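Local structure of AT27789p (Drosophila melanogaster, 5UZM) at residues Lys12-Pro17 with Thr52-Val57. The protein is the fly hnRNP F/H homolog Glorund, represented here by its second quasi-RNA recognition motif, and probably binds mRNA. Residues are numbered along the deposited sequence; the frame is centred on the assembly and turned at random.
Sequences KLRGLP and TGEAFV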
ATOM      1  N   LYS A  12       4.900  -1.460   1.291  1.00 12.35           N
ATOM      2  CA  LYS A  12       4.018  -2.127   2.233  1.00 13.38           C
ATOM      3  C   LYS A  12       3.507  -1.105   3.235  1.00 15.18           C
ATOM      4  O   LYS A  12       4.279  -0.284   3.727  1.00 14.85           O
ATOM      5  CB  LYS A  12       4.779  -3.253   2.971  1.00 16.51           C
ATOM      6  CG  LYS A  12       3.909  -4.037   3.948  1.00 18.87           C
ATOM      7  CD  LYS A  12       4.690  -5.254   4.466  1.00 25.13           C
ATOM      8  CE  LYS A  12       5.919  -4.856   5.264  1.00 45.54           C
ATOM      9  NZ  LYS A  12       6.699  -6.054   5.758  1.00 47.32           N
ATOM     10  N   LEU A  13       2.205  -1.142   3.535  1.00 11.19           N
ATOM     11  CA  LEU A  13       1.569  -0.239   4.492  1.00 12.67           C
ATOM     12  C   LEU A  13       1.198  -0.999   5.755  1.00 12.80           C
ATOM     13  O   LEU A  13       0.851  -2.166   5.684  1.00 14.40           O
ATOM     14  CB  LEU A  13       0.283   0.373   3.922  1.00 13.43           C
ATOM     15  CG  LEU A  13       0.364   1.015   2.544  1.00 15.89           C
ATOM     16  CD1 LEU A  13      -0.998   1.643   2.185  1.00 15.58           C
ATOM     17  CD2 LEU A  13       1.463   2.040   2.421  1.00 16.85           C
ATOM     18  N   ARG A  14       1.282  -0.345   6.907  1.00 12.53           N
ATOM     19  CA  ARG A  14       0.842  -0.904   8.174  1.00 12.01           C
ATOM     20  C   ARG A  14       0.085   0.157   8.965  1.00 13.89           C
ATOM     21  O   ARG A  14       0.344   1.371   8.838  1.00 13.35           O
ATOM     22  CB  ARG A  14       2.059  -1.426   8.980  1.00 18.67           C
ATOM     23  CG  ARG A  14       1.719  -2.035  10.310  1.00 34.77           C
ATOM     24  CD  ARG A  14       3.014  -2.569  10.931  1.00 39.86           C
ATOM     25  NE  ARG A  14       3.741  -3.413   9.980  1.00 28.28           N
ATOM     26  CZ  ARG A  14       5.038  -3.687  10.054  1.00 50.17           C
ATOM     27  NH1 ARG A  14       5.772  -3.181  11.035  1.00 43.99           N
ATOM     28  NH2 ARG A  14       5.605  -4.468   9.145  1.00 55.93           N
ATOM     29  N   GLY A  15      -0.922  -0.276   9.713  1.00 14.28           N
ATOM     30  CA  GLY A  15      -1.680   0.621  10.551  1.00 16.04           C
ATOM     31  C   GLY A  15      -3.004   1.086   9.995  1.00 13.99           C
ATOM     32  O   GLY A  15      -3.574   2.036  10.519  1.00 16.01           O
ATOM     33  N   LEU A  16      -3.489   0.457   8.931  1.00 11.72           N
ATOM     34  CA  LEU A  16      -4.673   0.951   8.243  1.00 11.76           C
ATOM     35  C   LEU A  16      -5.923   0.897   9.123  1.00 19.51           C
ATOM     36  O   LEU A  16      -6.074  -0.015   9.953  1.00 21.78           O
ATOM     37  CB  LEU A  16      -4.898   0.125   6.986  1.00 13.12           C
ATOM     38  CG  LEU A  16      -3.810   0.258   5.912  1.00 12.22           C
ATOM     39  CD1 LEU A  16      -3.955  -0.782   4.784  1.00 14.63           C
ATOM     40  CD2 LEU A  16      -3.882   1.679   5.328  1.00 18.60           C
ATOM     41  N   PRO A  17      -6.852   1.831   8.916  1.00 17.08           N
ATOM     42  CA  PRO A  17      -8.184   1.746   9.544  1.00 20.94           C
ATOM     43  C   PRO A  17      -8.901   0.428   9.238  1.00 24.63           C
ATOM     44  O   PRO A  17      -8.689  -0.179   8.201  1.00 22.12           O
ATOM     45  CB  PRO A  17      -8.937   2.928   8.924  1.00 23.16           C
ATOM     46  CG  PRO A  17      -7.931   3.793   8.265  1.00 20.98           C
ATOM     47  CD  PRO A  17      -6.713   2.986   7.987  1.00 15.14           C
ATOM     48  N   THR A  52      -5.559  -7.671   8.225  1.00 19.30           N
ATOM     49  CA  THR A  52      -4.508  -7.466   9.223  1.00 17.45           C
ATOM     50  C   THR A  52      -4.164  -5.998   9.447  1.00 20.37           C
ATOM     51  O   THR A  52      -3.418  -5.706  10.387  1.00 25.49           O
ATOM     52  CB  THR A  52      -3.225  -8.185   8.820  1.00 20.96           C
ATOM     53  OG1 THR A  52      -2.674  -7.560   7.649  1.00 24.06           O
ATOM     54  CG2 THR A  52      -3.476  -9.668   8.545  1.00 24.35           C
ATOM     55  N   GLY A  53      -4.668  -5.084   8.628  1.00 15.86           N
ATOM     56  CA  GLY A  53      -4.226  -3.701   8.687  1.00 15.14           C
ATOM     57  C   GLY A  53      -2.999  -3.419   7.846  1.00 18.51           C
ATOM     58  O   GLY A  53      -2.497  -2.284   7.872  1.00 16.08           O
ATOM     59  N   GLU A  54      -2.516  -4.387   7.092  1.00 17.10           N
ATOM     60  CA  GLU A  54      -1.413  -4.204   6.167  1.00 15.72           C
ATOM     61  C   GLU A  54      -1.925  -4.220   4.732  1.00 17.07           C
ATOM     62  O   GLU A  54      -2.988  -4.773   4.434  1.00 16.53           O
ATOM     63  CB  GLU A  54      -0.353  -5.277   6.357  1.00 19.72           C
ATOM     64  CG  GLU A  54       0.248  -5.295   7.785  1.00 28.00           C
ATOM     65  CD  GLU A  54       1.136  -6.523   8.059  1.00 41.04           C
ATOM     66  OE1 GLU A  54       2.293  -6.326   8.502  1.00 43.49           O
ATOM     67  OE2 GLU A  54       0.673  -7.681   7.833  1.00 49.10           O
ATOM     68  N   ALA A  55      -1.153  -3.607   3.835  1.00 13.43           N
ATOM     69  CA  ALA A  55      -1.506  -3.622   2.419  1.00 13.14           C
ATOM     70  C   ALA A  55      -0.231  -3.493   1.616  1.00 15.42           C
ATOM     71  O   ALA A  55       0.787  -3.071   2.142  1.00 15.70           O
ATOM     72  CB  ALA A  55      -2.462  -2.492   2.043  1.00 15.03           C
ATOM     73  N   PHE A  56      -0.303  -3.815   0.325  1.00 13.26           N
ATOM     74  CA  PHE A  56       0.802  -3.565  -0.597  1.00 11.87           C
ATOM     75  C   PHE A  56       0.280  -2.662  -1.698  1.00 17.21           C
ATOM     76  O   PHE A  56      -0.878  -2.799  -2.098  1.00 13.98           O
ATOM     77  CB  PHE A  56       1.337  -4.841  -1.222  1.00 15.12           C
ATOM     78  CG  PHE A  56       2.115  -5.684  -0.274  1.00 15.04           C
ATOM     79  CD1 PHE A  56       1.459  -6.561   0.550  1.00 17.35           C
ATOM     80  CD2 PHE A  56       3.488  -5.571  -0.186  1.00 16.25           C
ATOM     81  CE1 PHE A  56       2.168  -7.355   1.452  1.00 18.24           C
ATOM     82  CE2 PHE A  56       4.189  -6.347   0.723  1.00 17.19           C
ATOM     83  CZ  PHE A  56       3.539  -7.239   1.518  1.00 17.18           C
ATOM     84  N   VAL A  57       1.098  -1.724  -2.158  1.00 12.94           N
ATOM     85  CA  VAL A  57       0.723  -0.822  -3.246  1.00 11.87           C
ATOM     86  C   VAL A  57       1.857  -0.826  -4.263  1.00 14.72           C
ATOM     87  O   VAL A  57       3.026  -0.677  -3.893  1.00 15.10           O
ATOM     88  CB  VAL A  57       0.428   0.607  -2.727  1.00 14.17           C
ATOM     89  CG1 VAL A  57       0.094   1.555  -3.892  1.00 16.97           C
ATOM     90  CG2 VAL A  57      -0.722   0.558  -1.683  1.00 14.64           C
TER
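L13 and A55 pair backbone to backbone where strand 10-14 runs antiparallel beside strand 54-58, the two central β1 and β3 strands of an RRM fold. L13 N gives A55 O a nearly straight bond of 2.8 Å, and A55 N returns one to L13 O at 3.1 Å, more bent at 151°. After R14 the chain turns at G15, which like G53 has a positive phi that suits glycine. The turn brings L16 N onto G53 O at 3.1 Å, in the carbonyl plane and on a lone pair, while G15 N adds only a weak bond.

On the buried face, L16 CB and CG rest against G53 O, and its CD1 comes to 3.6 Å from A55 CB. L13 CD1 meets V57 CG2 further along. I83 and I81 of strand 79-85 and F43 of strand 41-45 close round this apolar layer.

The other face carries K12, R14, E54 and F56. K12 CG, anti to its backbone N (chi1 -178°), lies over one face of the F56 ring, 4.2 Å from the centroid, a CH-π contact; CD continues past the rim, 3.7 Å from CZ. R14 NE meets E54 OE1 at 3.6 Å in a long salt bridge, guanidinium and carboxylate planes 51° apart. E54 N bonds to T52 OG1, an ST turn spanning the corner at G53.

In canonical RRMs this face bears the RNP positions of β1 and β3 and binds RNA; here helix 88-94 packs on F56. Residues 15-17 open the β1-α1 loop, which may contact G-tracts as in hnRNP F. The R14-E54 pair is likely held more by electrostatics than by directed bonding. With K12 NZ, whose direct partner is E90, also 5.2 Å from E54 OE1, two positive charges would favour the carboxylate form of E54.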